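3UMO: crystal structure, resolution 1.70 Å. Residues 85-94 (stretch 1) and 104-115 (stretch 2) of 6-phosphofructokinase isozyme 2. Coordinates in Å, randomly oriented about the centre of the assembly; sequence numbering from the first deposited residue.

Stretch 1, residues 85-94: AKDWTRQNLH
Stretch 2, residues 104-115: YRFVMPGAALNE

How do the two stretches run against each other? They are nearly antiparallel, 170° apart end to end, and bury 686 Å² between them. Leu 93 and His 94 form a strand beside the strand 104-107. Leu 93 pairs with Phe 106 (CA to CA 5.2 Å) through Leu 93 N to Phe 106 O, 3.2 Å, and Phe 106 N to Leu 93 O, 2.9 Å; His 94 faces Arg 105 as a non-hydrogen-bonded pair, their CA atoms 4.7 Å apart.

What do the side chains do on this sheet? Leu 93 (chi1 t, chi2 p) and Phe 106 (chi1 m, chi2 92°) share one face, where buried hydrocarbon meets at Leu 93 CB to Phe 106 CD1, 4.5 Å. On the other face, His 94 (t, chi2 -83°) brings CD2 to 4.0 Å from CG of Arg 105 (m, t, p, chi4 -167°).

How is the contact prolonged beyond the strands? Asn 92 (phi/psi -98/162) takes chi1 m and chi2 -29°, so OD1 accepts from Met 108 N at 2.8 Å, as a backbone carbonyl might. Its amide's other end also serves: ND2 donates to water 3 (3.0 Å), which donates to Met 108 O (2.7 Å).

Why do Asp 87 and Arg 90 suit the far end? With chi1 t and chi2 14°, Asp 87 places OD2 2.9 Å from its donor, Ala 112 N, and OD1 2.9 Å from Arg 90 NH2 in a salt bridge. Arg 90 (m, m, t, chi4 -98°) folds back to reach it, packing CG 3.4 Å from Ala 111 N. The small Ala 111 (-58/156) fits closely, its CB 3.3 Å from Trp 88 O. Water 2 accepts from Arg 90 N (3.1 Å) and Ala 111 N (2.8 Å), linking the backbones.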

ATOM      1  N   ALA A  85     -20.367   4.808  32.608  1.00 28.17           N
ATOM      2  CA  ALA A  85     -19.239   5.733  32.629  1.00 26.92           C
ATOM      3  C   ALA A  85     -19.594   7.048  31.946  1.00 31.20           C
ATOM      4  O   ALA A  85     -20.443   7.081  31.053  1.00 34.76           O
ATOM      5  CB  ALA A  85     -18.016   5.103  31.977  1.00 27.34           C
ATOM      6  N   LYS A  86     -18.934   8.124  32.366  1.00 28.55           N
ATOM      7  CA  LYS A  86     -19.206   9.453  31.824  1.00 27.35           C
ATOM      8  C   LYS A  86     -18.753   9.579  30.372  1.00 29.90           C
ATOM      9  O   LYS A  86     -19.468  10.139  29.545  1.00 33.59           O
ATOM     10  CB  LYS A  86     -18.541  10.531  32.684  1.00 34.55           C
ATOM     11  CG  LYS A  86     -19.084  10.614  34.104  1.00 45.32           C
ATOM     12  CD  LYS A  86     -20.349  11.459  34.168  1.00 59.20           C
ATOM     13  CE  LYS A  86     -20.993  11.411  35.552  1.00 65.01           C
ATOM     14  NZ  LYS A  86     -21.696  10.119  35.801  1.00 64.65           N
ATOM     15  N   ASP A  87     -17.564   9.062  30.074  1.00 27.44           N
ATOM     16  CA  ASP A  87     -17.001   9.133  28.728  1.00 32.76           C
ATOM     17  C   ASP A  87     -17.612   8.038  27.854  1.00 32.36           C
ATOM     18  O   ASP A  87     -17.680   6.874  28.261  1.00 30.48           O
ATOM     19  CB  ASP A  87     -15.476   8.993  28.800  1.00 30.19           C
ATOM     20  CG  ASP A  87     -14.772   9.522  27.557  1.00 36.35           C
ATOM     21  OD1 ASP A  87     -15.416  10.228  26.747  1.00 36.90           O
ATOM     22  OD2 ASP A  87     -13.564   9.239  27.405  1.00 35.30           O
ATOM     23  N   TRP A  88     -18.055   8.402  26.654  1.00 27.74           N
ATOM     24  CA  TRP A  88     -18.785   7.459  25.806  1.00 25.98           C
ATOM     25  C   TRP A  88     -17.903   6.334  25.252  1.00 27.30           C
ATOM     26  O   TRP A  88     -16.729   6.542  24.926  1.00 26.55           O
ATOM     27  CB  TRP A  88     -19.516   8.187  24.663  1.00 31.01           C
ATOM     28  CG  TRP A  88     -18.627   8.591  23.512  1.00 36.12           C
ATOM     29  CD1 TRP A  88     -18.203   7.801  22.473  1.00 38.43           C
ATOM     30  CD2 TRP A  88     -18.071   9.890  23.279  1.00 37.27           C
ATOM     31  NE1 TRP A  88     -17.409   8.530  21.620  1.00 42.55           N
ATOM     32  CE2 TRP A  88     -17.315   9.811  22.088  1.00 38.38           C
ATOM     33  CE3 TRP A  88     -18.136  11.105  23.961  1.00 34.64           C
ATOM     34  CZ2 TRP A  88     -16.629  10.912  21.570  1.00 49.86           C
ATOM     35  CZ3 TRP A  88     -17.456  12.195  23.444  1.00 49.92           C
ATOM     36  CH2 TRP A  88     -16.711  12.090  22.261  1.00 51.72           C
ATOM     37  N   THR A  89     -18.485   5.143  25.141  1.00 27.20           N
ATOM     38  CA  THR A  89     -17.778   3.963  24.642  1.00 25.58           C
ATOM     39  C   THR A  89     -17.186   4.224  23.256  1.00 23.38           C
ATOM     40  O   THR A  89     -17.906   4.603  22.328  1.00 25.35           O
ATOM     41  CB  THR A  89     -18.719   2.733  24.606  1.00 28.66           C
ATOM     42  OG1 THR A  89     -19.097   2.394  25.948  1.00 26.62           O
ATOM     43  CG2 THR A  89     -18.035   1.529  23.951  1.00 23.67           C
ATOM     44  N   ARG A  90     -15.872   4.033  23.138  1.00 22.37           N
ATOM     45  CA  ARG A  90     -15.133   4.356  21.917  1.00 21.38           C
ATOM     46  C   ARG A  90     -15.286   3.286  20.841  1.00 26.55           C
ATOM     47  O   ARG A  90     -15.718   2.166  21.122  1.00 25.06           O
ATOM     48  CB  ARG A  90     -13.649   4.577  22.232  1.00 27.17           C
ATOM     49  CG  ARG A  90     -13.364   5.812  23.072  1.00 22.21           C
ATOM     50  CD  ARG A  90     -13.842   7.078  22.373  1.00 25.06           C
ATOM     51  NE  ARG A  90     -13.274   8.292  22.964  1.00 28.64           N
ATOM     52  CZ  ARG A  90     -13.897   9.062  23.852  1.00 30.26           C
ATOM     53  NH1 ARG A  90     -13.296  10.147  24.324  1.00 32.78           N
ATOM     54  NH2 ARG A  90     -15.119   8.751  24.268  1.00 32.78           N
ATOM     55  N   GLN A  91     -14.924   3.641  19.612  1.00 22.63           N
ATOM     56  CA  GLN A  91     -15.115   2.765  18.461  1.00 27.39           C
ATOM     57  C   GLN A  91     -13.812   2.495  17.720  1.00 28.17           C
ATOM     58  O   GLN A  91     -13.078   3.433  17.387  1.00 30.62           O
ATOM     59  CB  GLN A  91     -16.093   3.402  17.475  1.00 28.32           C
ATOM     60  CG  GLN A  91     -17.436   3.816  18.061  1.00 35.70           C
ATOM     61  CD  GLN A  91     -18.541   3.790  17.016  1.00 44.73           C
ATOM     62  OE1 GLN A  91     -19.231   4.784  16.795  1.00 49.35           O
ATOM     63  NE2 GLN A  91     -18.709   2.642  16.362  1.00 49.12           N
ATOM     64  N   ASN A  92     -13.522   1.221  17.461  1.00 18.82           N
ATOM     65  CA  ASN A  92     -12.438   0.876  16.544  1.00 18.93           C
ATOM     66  C   ASN A  92     -13.017   0.584  15.164  1.00 25.30           C
ATOM     67  O   ASN A  92     -14.216   0.337  15.032  1.00 24.43           O
ATOM     68  CB  ASN A  92     -11.617  -0.312  17.056  1.00 21.92           C
ATOM     69  CG  ASN A  92     -10.859   0.015  18.317  1.00 23.55           C
ATOM     70  OD1 ASN A  92     -10.487   1.166  18.539  1.00 23.34           O
ATOM     71  ND2 ASN A  92     -10.635  -0.988  19.157  1.00 27.77           N
ATOM     72  N   LEU A  93     -12.172   0.626  14.139  1.00 21.79           N
ATOM     73  CA  LEU A  93     -12.654   0.463  12.773  1.00 22.28           C
ATOM     74  C   LEU A  93     -11.981  -0.695  12.051  1.00 23.68           C
ATOM     75  O   LEU A  93     -10.748  -0.771  11.988  1.00 21.02           O
ATOM     76  CB  LEU A  93     -12.462   1.752  11.967  1.00 19.32           C
ATOM     77  CG  LEU A  93     -13.049   1.738  10.549  1.00 27.71           C
ATOM     78  CD1 LEU A  93     -14.564   1.580  10.582  1.00 26.52           C
ATOM     79  CD2 LEU A  93     -12.651   2.984   9.755  1.00 23.75           C
ATOM     80  N   HIS A  94     -12.809  -1.581  11.497  1.00 18.13           N
ATOM     81  CA  HIS A  94     -12.357  -2.703  10.688  1.00 18.96           C
ATOM     82  C   HIS A  94     -12.780  -2.420   9.256  1.00 18.84           C
ATOM     83  O   HIS A  94     -13.970  -2.261   8.978  1.00 23.17           O
ATOM     84  CB  HIS A  94     -13.015  -3.999  11.182  1.00 23.58           C
ATOM     85  CG  HIS A  94     -12.659  -5.216  10.381  1.00 28.97           C
ATOM     86  ND1 HIS A  94     -13.298  -5.543   9.201  1.00 30.44           N
ATOM     87  CD2 HIS A  94     -11.754  -6.195  10.604  1.00 28.25           C
ATOM     88  CE1 HIS A  94     -12.786  -6.668   8.727  1.00 27.69           C
ATOM     89  NE2 HIS A  94     -11.850  -7.083   9.560  1.00 27.95           N
ATOM     90  N   TYR A 104      -8.151  -4.130   7.182  1.00 19.30           N
ATOM     91  CA  TYR A 104      -7.348  -3.153   7.903  1.00 16.91           C
ATOM     92  C   TYR A 104      -8.007  -2.861   9.231  1.00 22.51           C
ATOM     93  O   TYR A 104      -9.222  -2.692   9.310  1.00 20.14           O
ATOM     94  CB  TYR A 104      -7.185  -1.883   7.070  1.00 18.30           C
ATOM     95  CG  TYR A 104      -6.288  -2.092   5.868  1.00 19.49           C
ATOM     96  CD1 TYR A 104      -4.933  -1.775   5.923  1.00 21.52           C
ATOM     97  CD2 TYR A 104      -6.788  -2.640   4.691  1.00 19.55           C
ATOM     98  CE1 TYR A 104      -4.109  -1.977   4.839  1.00 20.95           C
ATOM     99  CE2 TYR A 104      -5.968  -2.848   3.596  1.00 22.91           C
ATOM    100  CZ  TYR A 104      -4.630  -2.518   3.677  1.00 24.16           C
ATOM    101  OH  TYR A 104      -3.819  -2.724   2.586  1.00 26.72           O
ATOM    102  N   ARG A 105      -7.204  -2.788  10.283  1.00 17.24           N
ATOM    103  CA  ARG A 105      -7.754  -2.718  11.626  1.00 16.52           C
ATOM    104  C   ARG A 105      -7.159  -1.545  12.366  1.00 17.75           C
ATOM    105  O   ARG A 105      -5.987  -1.563  12.724  1.00 19.90           O
ATOM    106  CB  ARG A 105      -7.450  -4.016  12.370  1.00 22.28           C
ATOM    107  CG  ARG A 105      -8.014  -5.254  11.683  1.00 22.26           C
ATOM    108  CD  ARG A 105      -7.273  -6.503  12.134  1.00 27.05           C
ATOM    109  NE  ARG A 105      -7.529  -6.808  13.537  1.00 24.25           N
ATOM    110  CZ  ARG A 105      -6.832  -7.684  14.262  1.00 22.06           C
ATOM    111  NH1 ARG A 105      -5.813  -8.348  13.730  1.00 23.62           N
ATOM    112  NH2 ARG A 105      -7.152  -7.891  15.530  1.00 21.39           N
ATOM    113  N   PHE A 106      -7.966  -0.519  12.594  1.00 17.17           N
ATOM    114  CA  PHE A 106      -7.479   0.674  13.275  1.00 16.98           C
ATOM    115  C   PHE A 106      -7.938   0.648  14.720  1.00 22.27           C
ATOM    116  O   PHE A 106      -9.133   0.743  15.009  1.00 21.67           O
ATOM    117  CB  PHE A 106      -7.953   1.926  12.534  1.00 18.08           C
ATOM    118  CG  PHE A 106      -7.540   1.940  11.093  1.00 17.21           C
ATOM    119  CD1 PHE A 106      -8.377   1.424  10.111  1.00 18.34           C
ATOM    120  CD2 PHE A 106      -6.287   2.402  10.720  1.00 17.18           C
ATOM    121  CE1 PHE A 106      -7.988   1.396   8.781  1.00 19.17           C
ATOM    122  CE2 PHE A 106      -5.889   2.386   9.387  1.00 17.63           C
ATOM    123  CZ  PHE A 106      -6.743   1.880   8.414  1.00 21.19           C
ATOM    124  N   VAL A 107      -6.972   0.478  15.620  1.00 20.67           N
ATOM    125  CA  VAL A 107      -7.258   0.269  17.033  1.00 18.32           C
ATOM    126  C   VAL A 107      -6.860   1.489  17.843  1.00 22.85           C
ATOM    127  O   VAL A 107      -5.673   1.821  17.944  1.00 21.40           O
ATOM    128  CB  VAL A 107      -6.520  -0.972  17.578  1.00 20.21           C
ATOM    129  CG1 VAL A 107      -6.848  -1.177  19.053  1.00 26.64           C
ATOM    130  CG2 VAL A 107      -6.888  -2.206  16.767  1.00 25.11           C
ATOM    131  N   MET A 108      -7.864   2.167  18.394  1.00 25.25           N
ATOM    132  CA  MET A 108      -7.655   3.373  19.184  1.00 24.38           C
ATOM    133  C   MET A 108      -7.916   3.058  20.654  1.00 23.52           C
ATOM    134  O   MET A 108      -8.446   1.989  20.966  1.00 21.74           O
ATOM    135  CB  MET A 108      -8.565   4.490  18.669  1.00 22.24           C
ATOM    136  CG  MET A 108      -8.008   5.161  17.434  1.00 23.50           C
ATOM    137  SD  MET A 108      -9.218   6.178  16.578  1.00 30.86           S
ATOM    138  CE  MET A 108     -10.299   4.896  15.925  1.00 31.22           C
ATOM    139  N   PRO A 109      -7.511   3.960  21.563  1.00 23.89           N
ATOM    140  CA  PRO A 109      -7.699   3.675  22.989  1.00 25.74           C
ATOM    141  C   PRO A 109      -9.169   3.616  23.386  1.00 20.99           C
ATOM    142  O   PRO A 109     -10.037   4.159  22.686  1.00 22.68           O
ATOM    143  CB  PRO A 109      -7.031   4.874  23.674  1.00 27.23           C
ATOM    144  CG  PRO A 109      -6.068   5.409  22.643  1.00 22.29           C
ATOM    145  CD  PRO A 109      -6.776   5.219  21.350  1.00 19.83           C
ATOM    146  N   GLY A 110      -9.446   2.948  24.504  1.00 21.36           N
ATOM    147  CA  GLY A 110     -10.798   2.904  25.029  1.00 20.24           C
ATOM    148  C   GLY A 110     -11.170   4.235  25.658  1.00 23.76           C
ATOM    149  O   GLY A 110     -10.320   5.115  25.829  1.00 26.07           O
ATOM    150  N   ALA A 111     -12.443   4.386  26.012  1.00 23.71           N
ATOM    151  CA  ALA A 111     -12.894   5.577  26.724  1.00 22.88           C
ATOM    152  C   ALA A 111     -12.130   5.758  28.032  1.00 26.07           C
ATOM    153  O   ALA A 111     -11.616   4.801  28.613  1.00 22.36           O
ATOM    154  CB  ALA A 111     -14.389   5.503  26.999  1.00 24.48           C
ATOM    155  N   ALA A 112     -12.073   6.997  28.498  1.00 22.72           N
ATOM    156  CA  ALA A 112     -11.434   7.293  29.774  1.00 28.55           C
ATOM    157  C   ALA A 112     -12.254   6.732  30.931  1.00 26.26           C
ATOM    158  O   ALA A 112     -13.472   6.571  30.822  1.00 24.15           O
ATOM    159  CB  ALA A 112     -11.239   8.789  29.936  1.00 29.55           C
ATOM    160  N   LEU A 113     -11.574   6.427  32.033  1.00 24.04           N
ATOM    161  CA  LEU A 113     -12.234   5.968  33.250  1.00 31.86           C
ATOM    162  C   LEU A 113     -11.790   6.877  34.380  1.00 30.00           C
ATOM    163  O   LEU A 113     -10.592   7.081  34.566  1.00 31.17           O
ATOM    164  CB  LEU A 113     -11.822   4.533  33.586  1.00 37.44           C
ATOM    165  CG  LEU A 113     -12.615   3.353  33.029  1.00 39.67           C
ATOM    166  CD1 LEU A 113     -11.997   2.047  33.516  1.00 32.09           C
ATOM    167  CD2 LEU A 113     -14.070   3.448  33.453  1.00 38.57           C
ATOM    168  N   ASN A 114     -12.731   7.436  35.132  1.00 26.71           N
ATOM    169  CA  ASN A 114     -12.329   8.209  36.303  1.00 29.47           C
ATOM    170  C   ASN A 114     -12.144   7.286  37.500  1.00 27.27           C
ATOM    171  O   ASN A 114     -12.403   6.089  37.407  1.00 28.58           O
ATOM    172  CB  ASN A 114     -13.283   9.379  36.604  1.00 36.39           C
ATOM    173  CG  ASN A 114     -14.703   8.931  36.926  1.00 41.45           C
ATOM    174  OD1 ASN A 114     -14.921   7.899  37.561  1.00 38.17           O
ATOM    175  ND2 ASN A 114     -15.677   9.722  36.491  1.00 37.78           N
ATOM    176  N   GLU A 115     -11.687   7.837  38.617  1.00 28.63           N
ATOM    177  CA  GLU A 115     -11.394   7.014  39.782  1.00 30.68           C
ATOM    178  C   GLU A 115     -12.651   6.389  40.383  1.00 30.76           C
ATOM    179  O   GLU A 115     -12.624   5.236  40.808  1.00 29.88           O
ATOM    180  CB  GLU A 115     -10.621   7.815  40.827  1.00 28.61           C
ATOM    181  CG  GLU A 115      -9.207   8.167  40.390  1.00 36.26           C
ATOM    182  CD  GLU A 115      -8.508   9.101  41.360  1.00 52.62           C
ATOM    183  OE1 GLU A 115      -9.193   9.937  41.987  1.00 58.79           O
ATOM    184  OE2 GLU A 115      -7.273   8.998  41.493  1.00 60.58           O
TER
HETATM  185  O   HOH W   1     -15.634   8.178  32.023  1.00 28.90           O
HETATM  186  O   HOH W   2     -14.523   2.551  25.449  1.00 26.57           O
HETATM  187  O   HOH W   3      -9.283  -0.452  21.756  1.00 27.47           O
HETATM  188  O   HOH W   4     -11.604   2.535  20.879  1.00 36.21           O